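Local structure of lysin (Enterococcus phage IMEEF1, 6IST) at residues C[12-20]-C[119-127]; C[69-80]-C[93-104]. The protein probably cleaves peptide bonds in the cell-wall peptidoglycan of enterococci as a calcium-binding phage endolysin with a CHAP-type peptidase domain. All coordinates share one frame; numbering follows the deposited sequence.

Interaction 1: residues C[12-20]-C[119-127]; sequences NGLVGKGVD and GSPAAAIHH. With CA (calcium ion), chain E.
Gly-16 and Lys-17, at the turn that follows helix 4-13, are held by the backbone of Ala-122. Gly-16 N donates to Ala-122 O over 2.8 Å in a nearly straight bond (169°), and Ala-122 N returns one to Lys-17 O, also 2.8 Å. Gly-16 sits in a type II turn from Leu-14 to Lys-17, where its phi of 96° suits glycine.

Val-15 can be followed outward. Its CB forks beside this backbone pairing; CG1, anti to the backbone N (chi1 170°), comes to 4.0 Å from Ala-122 O, whereas CG2 reaches along the strand to 4.5 Å from Ala-124 CB. The Val-15 side chain also touches Val-107 of strand 103-108. The methyl of Ala-122 is small enough to fit over the turn, 3.6 Å from Leu-14 O, and Pro-121 lays its CB 3.6 Å from Lys-17 O.

Beyond Gly-18, Asp-20 OD1 binds the calcium ion at 2.4 Å, together with the carboxylates of Asp-22 and Asp-31 and the backbone oxygens of Trp-24 and Gly-26. The contact thus relies on main-chain polarity: two hydrogen bonds between peptide groups tie the approach to the calcium loop to the residues leading into edge strand 123-128.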
# COMPACT_ATOMS: atom_id res chain seq x y z
N ASN C 12 16.38 19.93 11.16
CA ASN C 12 17.37 20.96 11.39
C ASN C 12 18.25 21.26 10.13
O ASN C 12 18.63 22.42 9.91
CB ASN C 12 18.20 20.62 12.60
CG ASN C 12 17.47 20.90 13.90
OD1 ASN C 12 16.92 22.00 14.09
ND2 ASN C 12 17.49 19.93 14.83
N GLY C 13 18.52 20.23 9.34
CA GLY C 13 19.20 20.32 8.03
C GLY C 13 18.45 21.13 7.01
O GLY C 13 19.02 21.66 6.09
N LEU C 14 17.13 21.23 7.13
CA LEU C 14 16.40 22.04 6.18
C LEU C 14 16.46 23.51 6.45
O LEU C 14 15.99 24.29 5.64
CB LEU C 14 14.94 21.69 6.21
CG LEU C 14 14.65 20.31 5.66
CD1 LEU C 14 13.16 20.03 5.89
CD2 LEU C 14 15.05 20.22 4.18
N VAL C 15 16.90 23.90 7.62
CA VAL C 15 16.88 25.32 7.96
C VAL C 15 17.64 26.17 6.93
O VAL C 15 18.80 25.88 6.60
CB VAL C 15 17.36 25.52 9.41
CG1 VAL C 15 17.56 27.01 9.68
CG2 VAL C 15 16.34 24.92 10.40
N GLY C 16 16.99 27.19 6.38
CA GLY C 16 17.60 28.02 5.37
C GLY C 16 17.27 27.61 3.95
O GLY C 16 17.49 28.38 3.05
N LYS C 17 16.66 26.46 3.77
CA LYS C 17 16.20 25.96 2.47
C LYS C 17 14.68 25.82 2.57
O LYS C 17 14.09 26.00 3.61
CB LYS C 17 16.77 24.58 2.19
CG LYS C 17 18.29 24.47 2.24
CD LYS C 17 18.67 23.09 2.76
CE LYS C 17 20.17 22.95 2.98
NZ LYS C 17 20.44 21.58 3.50
N GLY C 18 14.06 25.36 1.51
CA GLY C 18 12.61 25.15 1.54
C GLY C 18 12.27 23.93 0.74
O GLY C 18 13.01 23.58 -0.17
N VAL C 19 11.17 23.28 1.11
CA VAL C 19 10.65 22.18 0.36
C VAL C 19 9.28 22.49 -0.12
O VAL C 19 8.52 23.14 0.58
CB VAL C 19 10.67 20.85 1.12
CG1 VAL C 19 12.11 20.36 1.16
CG2 VAL C 19 10.08 20.93 2.50
N ASP C 20 8.98 22.04 -1.35
CA ASP C 20 7.68 22.25 -1.98
C ASP C 20 7.15 20.86 -2.26
O ASP C 20 7.64 20.21 -3.15
CB ASP C 20 7.82 23.04 -3.32
CG ASP C 20 6.45 23.33 -4.00
OD1 ASP C 20 5.38 22.94 -3.44
OD2 ASP C 20 6.43 23.96 -5.09
N GLY C 119 5.87 31.36 -0.55
CA GLY C 119 6.16 30.90 0.81
C GLY C 119 7.55 31.39 1.09
O GLY C 119 7.95 32.47 0.70
N SER C 120 8.19 30.65 2.35
CA SER C 120 9.51 31.19 2.58
C SER C 120 10.24 30.04 3.16
O SER C 120 9.61 29.11 3.61
CB SER C 120 9.39 32.33 3.64
OG SER C 120 8.99 31.92 4.93
N PRO C 121 11.54 30.15 3.24
CA PRO C 121 12.35 29.04 3.72
C PRO C 121 12.11 28.63 5.17
O PRO C 121 11.62 29.40 5.99
CB PRO C 121 13.81 29.58 3.58
CG PRO C 121 13.73 30.78 2.79
CD PRO C 121 12.36 31.32 2.85
N ALA C 122 12.50 27.41 5.46
CA ALA C 122 12.39 26.85 6.78
C ALA C 122 13.29 27.66 7.71
O ALA C 122 14.45 28.01 7.35
CB ALA C 122 12.79 25.42 6.78
N ALA C 123 12.76 27.94 8.89
CA ALA C 123 13.53 28.64 9.91
C ALA C 123 13.23 28.04 11.23
O ALA C 123 12.13 27.54 11.50
CB ALA C 123 13.19 30.10 9.89
N ALA C 124 14.18 28.15 12.15
CA ALA C 124 13.96 27.71 13.50
C ALA C 124 13.44 28.90 14.30
O ALA C 124 14.09 29.91 14.38
CB ALA C 124 15.24 27.12 14.12
N ILE C 125 12.22 28.77 14.82
CA ILE C 125 11.46 29.82 15.45
C ILE C 125 11.21 29.54 16.96
O ILE C 125 10.70 28.46 17.33
CB ILE C 125 10.05 29.91 14.84
CG1 ILE C 125 10.07 29.89 13.29
CG2 ILE C 125 9.35 31.16 15.39
CD1 ILE C 125 10.86 31.00 12.74
N HIS C 126 11.51 30.51 17.81
CA HIS C 126 11.15 30.47 19.22
C HIS C 126 9.75 31.03 19.35
O HIS C 126 9.58 32.24 19.29
CB HIS C 126 12.16 31.28 20.03
CG HIS C 126 12.04 31.16 21.53
ND1 HIS C 126 12.74 32.00 22.39
CD2 HIS C 126 11.36 30.31 22.34
CE1 HIS C 126 12.46 31.69 23.65
NE2 HIS C 126 11.62 30.67 23.65
N HIS C 127 8.76 30.16 19.48
CA HIS C 127 7.35 30.57 19.55
C HIS C 127 6.81 30.70 20.97
O HIS C 127 7.30 30.06 21.90
CB HIS C 127 6.49 29.49 18.91
CG HIS C 127 6.56 29.44 17.41
ND1 HIS C 127 5.92 30.36 16.62
CD2 HIS C 127 7.09 28.53 16.56
CE1 HIS C 127 5.99 29.98 15.34
NE2 HIS C 127 6.76 28.90 15.27
CA CA E . 3.91 24.27 -2.16

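Interaction 2: residues C[69-80]-C[93-104]; sequences STQIKAGDVMIW and IATEDGRADGTF
Ile-93 and Val-77 form a non-hydrogen-bonded pair in the antiparallel hairpin of strands 77-80 and 90-94, part of the central sheet of the CHAP domain. Ile-93 CD1 meets Val-77 CG2 at 3.8 Å, on the face that packs against helix 29-41. Ala-94 next continues the pairing: its N donates to Asp-76 O, and its O accepts from Gly-75 N. Its methyl fits among Ile-72 CG2, Lys-73 O and Met-78 SD, where a small residue suits the space.

Glu-96 offers its backbone to the methyl of Ala-74, while its carboxylate forms a salt bridge with Arg-99 within the segment. Asp-97 turns its carboxylate back across the contact. OD1 receives Ala-74 N at 2.9 Å on its anti lone pair, a side-chain acceptor meeting a peptide N-H. Gly-98 then donates its N to Ile-72 O at 2.8 Å. Its CA lies 3.2 Å from Ser-69 O in a CA-H...O contact, so glycine suits the place, where Ser-69 O takes up the room beside its CA.

Arg-99 supplies its carbonyl to the hydroxyl of Ser-69, OG to O 2.7 Å. The chain then turns tightly through Gly-102, and Asp-101 closes an Asx turn by accepting from Thr-103 N.

Phe-104 ends the walk with its ring turned inward. Its CG lies between the backbone N and the carbonyl carbon (chi1 67°), which directs the ring towards Ile-72 and Met-78. Met-78, bent at chi2 and chi3, brings its CE over one ring face in a CH-pi contact and its sulfur obliquely over the ring, a Met-aromatic contact. The Trp-80 ring meets Phe-104 at 44° between planes, and Ile-72 CD1 rests over the same ring face as Met-78 CE, 3.5 Å from Phe-104 CD1.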
# COMPACT_ATOMS: atom_id res chain seq x y z
N SER C 69 2.80 24.68 26.86
CA SER C 69 3.97 24.39 26.10
C SER C 69 4.67 23.21 26.65
O SER C 69 5.36 22.50 25.95
CB SER C 69 4.90 25.58 26.09
OG SER C 69 5.23 25.96 27.43
N THR C 70 4.48 22.96 27.95
CA THR C 70 5.16 21.83 28.55
C THR C 70 4.64 20.50 28.07
O THR C 70 5.26 19.53 28.33
CB THR C 70 5.14 21.87 30.09
OG1 THR C 70 3.80 21.73 30.56
CG2 THR C 70 5.72 23.20 30.63
N GLN C 71 3.51 20.45 27.37
CA GLN C 71 3.05 19.23 26.78
C GLN C 71 3.75 18.88 25.42
O GLN C 71 3.49 17.83 24.89
CB GLN C 71 1.52 19.32 26.52
CG GLN C 71 0.66 19.56 27.75
CD GLN C 71 -0.81 19.78 27.38
OE1 GLN C 71 -1.22 20.90 27.19
NE2 GLN C 71 -1.55 18.70 27.18
N ILE C 72 4.54 19.80 24.84
CA ILE C 72 5.12 19.67 23.52
C ILE C 72 6.38 18.86 23.72
O ILE C 72 7.15 19.13 24.67
CB ILE C 72 5.48 21.01 22.86
CG1 ILE C 72 4.16 21.75 22.55
CG2 ILE C 72 6.24 20.84 21.56
CD1 ILE C 72 4.33 23.24 22.33
N LYS C 73 6.53 17.85 22.88
CA LYS C 73 7.73 17.02 22.84
C LYS C 73 8.43 17.19 21.53
O LYS C 73 7.82 17.43 20.46
CB LYS C 73 7.35 15.54 23.01
CG LYS C 73 6.67 15.19 24.30
CD LYS C 73 7.60 15.13 25.47
CE LYS C 73 6.81 14.86 26.77
NZ LYS C 73 7.69 14.67 27.97
N ALA C 74 9.76 17.01 21.53
CA ALA C 74 10.50 17.09 20.32
C ALA C 74 10.00 16.04 19.31
O ALA C 74 9.61 14.93 19.70
CB ALA C 74 11.98 16.88 20.61
N GLY C 75 9.78 16.51 18.10
CA GLY C 75 9.37 15.68 16.96
C GLY C 75 7.85 15.69 16.77
O GLY C 75 7.35 15.06 15.81
N ASP C 76 7.18 16.46 17.58
CA ASP C 76 5.72 16.70 17.46
C ASP C 76 5.49 17.57 16.25
O ASP C 76 6.33 18.42 15.91
CB ASP C 76 5.18 17.44 18.65
CG ASP C 76 4.88 16.53 19.85
OD1 ASP C 76 4.90 15.28 19.70
OD2 ASP C 76 4.51 17.11 20.92
N VAL C 77 4.38 17.33 15.56
CA VAL C 77 3.90 18.22 14.48
C VAL C 77 2.99 19.24 15.20
O VAL C 77 2.02 18.86 15.84
CB VAL C 77 3.10 17.44 13.43
CG1 VAL C 77 2.43 18.43 12.47
CG2 VAL C 77 3.94 16.41 12.69
N MET C 78 3.29 20.53 15.11
CA MET C 78 2.58 21.59 15.75
C MET C 78 1.50 22.04 14.86
O MET C 78 1.64 22.13 13.63
CB MET C 78 3.53 22.76 15.94
CG MET C 78 4.72 22.47 16.78
SD MET C 78 4.42 21.95 18.45
CE MET C 78 3.09 23.09 18.93
N ILE C 79 0.41 22.34 15.49
CA ILE C 79 -0.77 22.84 14.84
C ILE C 79 -1.24 24.14 15.47
O ILE C 79 -1.58 24.19 16.66
CB ILE C 79 -1.89 21.79 14.95
CG1 ILE C 79 -1.45 20.36 14.61
CG2 ILE C 79 -3.07 22.24 14.07
CD1 ILE C 79 -2.49 19.35 15.03
N TRP C 80 -1.35 25.19 14.65
CA TRP C 80 -1.97 26.43 15.02
C TRP C 80 -3.32 26.44 14.40
O TRP C 80 -3.43 26.23 13.15
CB TRP C 80 -1.22 27.57 14.49
CG TRP C 80 0.04 27.97 15.18
CD1 TRP C 80 0.20 29.04 16.04
CD2 TRP C 80 1.34 27.35 15.07
NE1 TRP C 80 1.52 29.12 16.44
CE2 TRP C 80 2.23 28.09 15.90
CE3 TRP C 80 1.82 26.26 14.42
CZ2 TRP C 80 3.59 27.72 16.02
CZ3 TRP C 80 3.19 25.92 14.48
CH2 TRP C 80 4.03 26.66 15.31
N ILE C 93 7.54 21.73 12.79
CA ILE C 93 7.94 20.58 13.57
C ILE C 93 8.68 21.04 14.82
O ILE C 93 9.73 21.70 14.66
CB ILE C 93 8.89 19.65 12.79
CG1 ILE C 93 8.28 19.17 11.42
CG2 ILE C 93 9.26 18.43 13.64
CD1 ILE C 93 6.97 18.44 11.51
N ALA C 94 8.30 20.51 15.97
CA ALA C 94 8.94 20.88 17.31
C ALA C 94 10.30 20.19 17.31
O ALA C 94 10.40 19.00 16.99
CB ALA C 94 8.12 20.40 18.46
N THR C 95 11.34 20.94 17.59
CA THR C 95 12.71 20.38 17.54
C THR C 95 13.27 20.14 18.92
O THR C 95 14.37 19.50 19.06
CB THR C 95 13.65 21.29 16.77
OG1 THR C 95 13.49 22.66 17.17
CG2 THR C 95 13.31 21.16 15.29
N GLU C 96 12.50 20.58 19.90
CA GLU C 96 12.83 20.47 21.31
C GLU C 96 11.58 20.27 22.12
O GLU C 96 10.51 20.61 21.67
CB GLU C 96 13.51 21.77 21.78
CG GLU C 96 14.86 22.01 21.13
CD GLU C 96 15.43 23.40 21.40
OE1 GLU C 96 16.30 23.81 20.61
OE2 GLU C 96 14.99 24.10 22.35
N ASP C 97 11.69 19.74 23.34
CA ASP C 97 10.53 19.75 24.22
C ASP C 97 10.10 21.19 24.55
O ASP C 97 10.93 22.09 24.61
CB ASP C 97 10.81 18.99 25.53
CG ASP C 97 11.05 17.47 25.32
OD1 ASP C 97 10.80 16.89 24.21
OD2 ASP C 97 11.51 16.82 26.29
N GLY C 98 8.83 21.42 24.82
CA GLY C 98 8.40 22.73 25.15
C GLY C 98 8.95 23.17 26.48
O GLY C 98 9.32 22.36 27.29
N ARG C 99 9.10 24.46 26.63
CA ARG C 99 9.72 25.00 27.85
C ARG C 99 8.73 25.46 28.93
O ARG C 99 7.56 25.70 28.70
CB ARG C 99 10.66 26.13 27.45
CG ARG C 99 11.82 25.70 26.58
CD ARG C 99 12.40 26.93 25.89
NE ARG C 99 13.42 26.60 24.91
CZ ARG C 99 14.29 27.48 24.42
NH1 ARG C 99 14.32 28.76 24.82
NH2 ARG C 99 15.17 27.07 23.52
N ALA C 100 9.22 25.54 30.17
CA ALA C 100 8.41 25.89 31.32
C ALA C 100 7.85 27.32 31.28
O ALA C 100 6.82 27.59 31.85
CB ALA C 100 9.24 25.67 32.59
N ASP C 101 8.53 28.22 30.58
CA ASP C 101 8.10 29.63 30.46
C ASP C 101 7.00 29.86 29.39
O ASP C 101 6.75 31.01 28.98
CB ASP C 101 9.32 30.50 30.18
CG ASP C 101 9.94 30.26 28.76
OD1 ASP C 101 9.49 29.32 28.03
OD2 ASP C 101 10.89 30.98 28.39
N GLY C 102 6.33 28.80 28.92
CA GLY C 102 5.31 28.98 27.91
C GLY C 102 5.80 29.10 26.44
O GLY C 102 5.03 29.56 25.56
N THR C 103 7.05 28.79 26.17
CA THR C 103 7.58 28.86 24.81
C THR C 103 8.04 27.51 24.32
O THR C 103 8.10 26.51 25.09
CB THR C 103 8.72 29.89 24.68
OG1 THR C 103 9.87 29.42 25.40
CG2 THR C 103 8.31 31.26 25.23
N PHE C 104 8.29 27.44 23.02
CA PHE C 104 8.84 26.28 22.40
C PHE C 104 9.58 26.66 21.10
O PHE C 104 9.44 27.78 20.58
CB PHE C 104 7.72 25.24 22.14
CG PHE C 104 6.69 25.67 21.11
CD1 PHE C 104 5.54 26.36 21.49
CD2 PHE C 104 6.84 25.33 19.82
CE1 PHE C 104 4.60 26.77 20.58
CE2 PHE C 104 5.92 25.76 18.87
CZ PHE C 104 4.79 26.43 19.27

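Overall arrangement
The two contacts belong to the same antiparallel sheet and meet where strand 103-108 pairs with edge strand 123-128: His-127 N lies 2.7 Å from Phe-104 O, probably hydrogen-bonded, and the His-127 ring packs on Trp-80. Along the chain, interaction 2 is nested inside the loop closed by interaction 1. The smaller interaction 1 lies mostly at the surface and joins the calcium-loop approach to the sheet edge through peptide groups and small residues. Interaction 2 is larger and mixed, with a buried cluster of Ile-72, Met-78, Trp-80 and Phe-104 and a polar rim of turns. Trp-80 also touches His-90 and Asp-108, which with Cys-29 resemble a cysteine-peptidase triad.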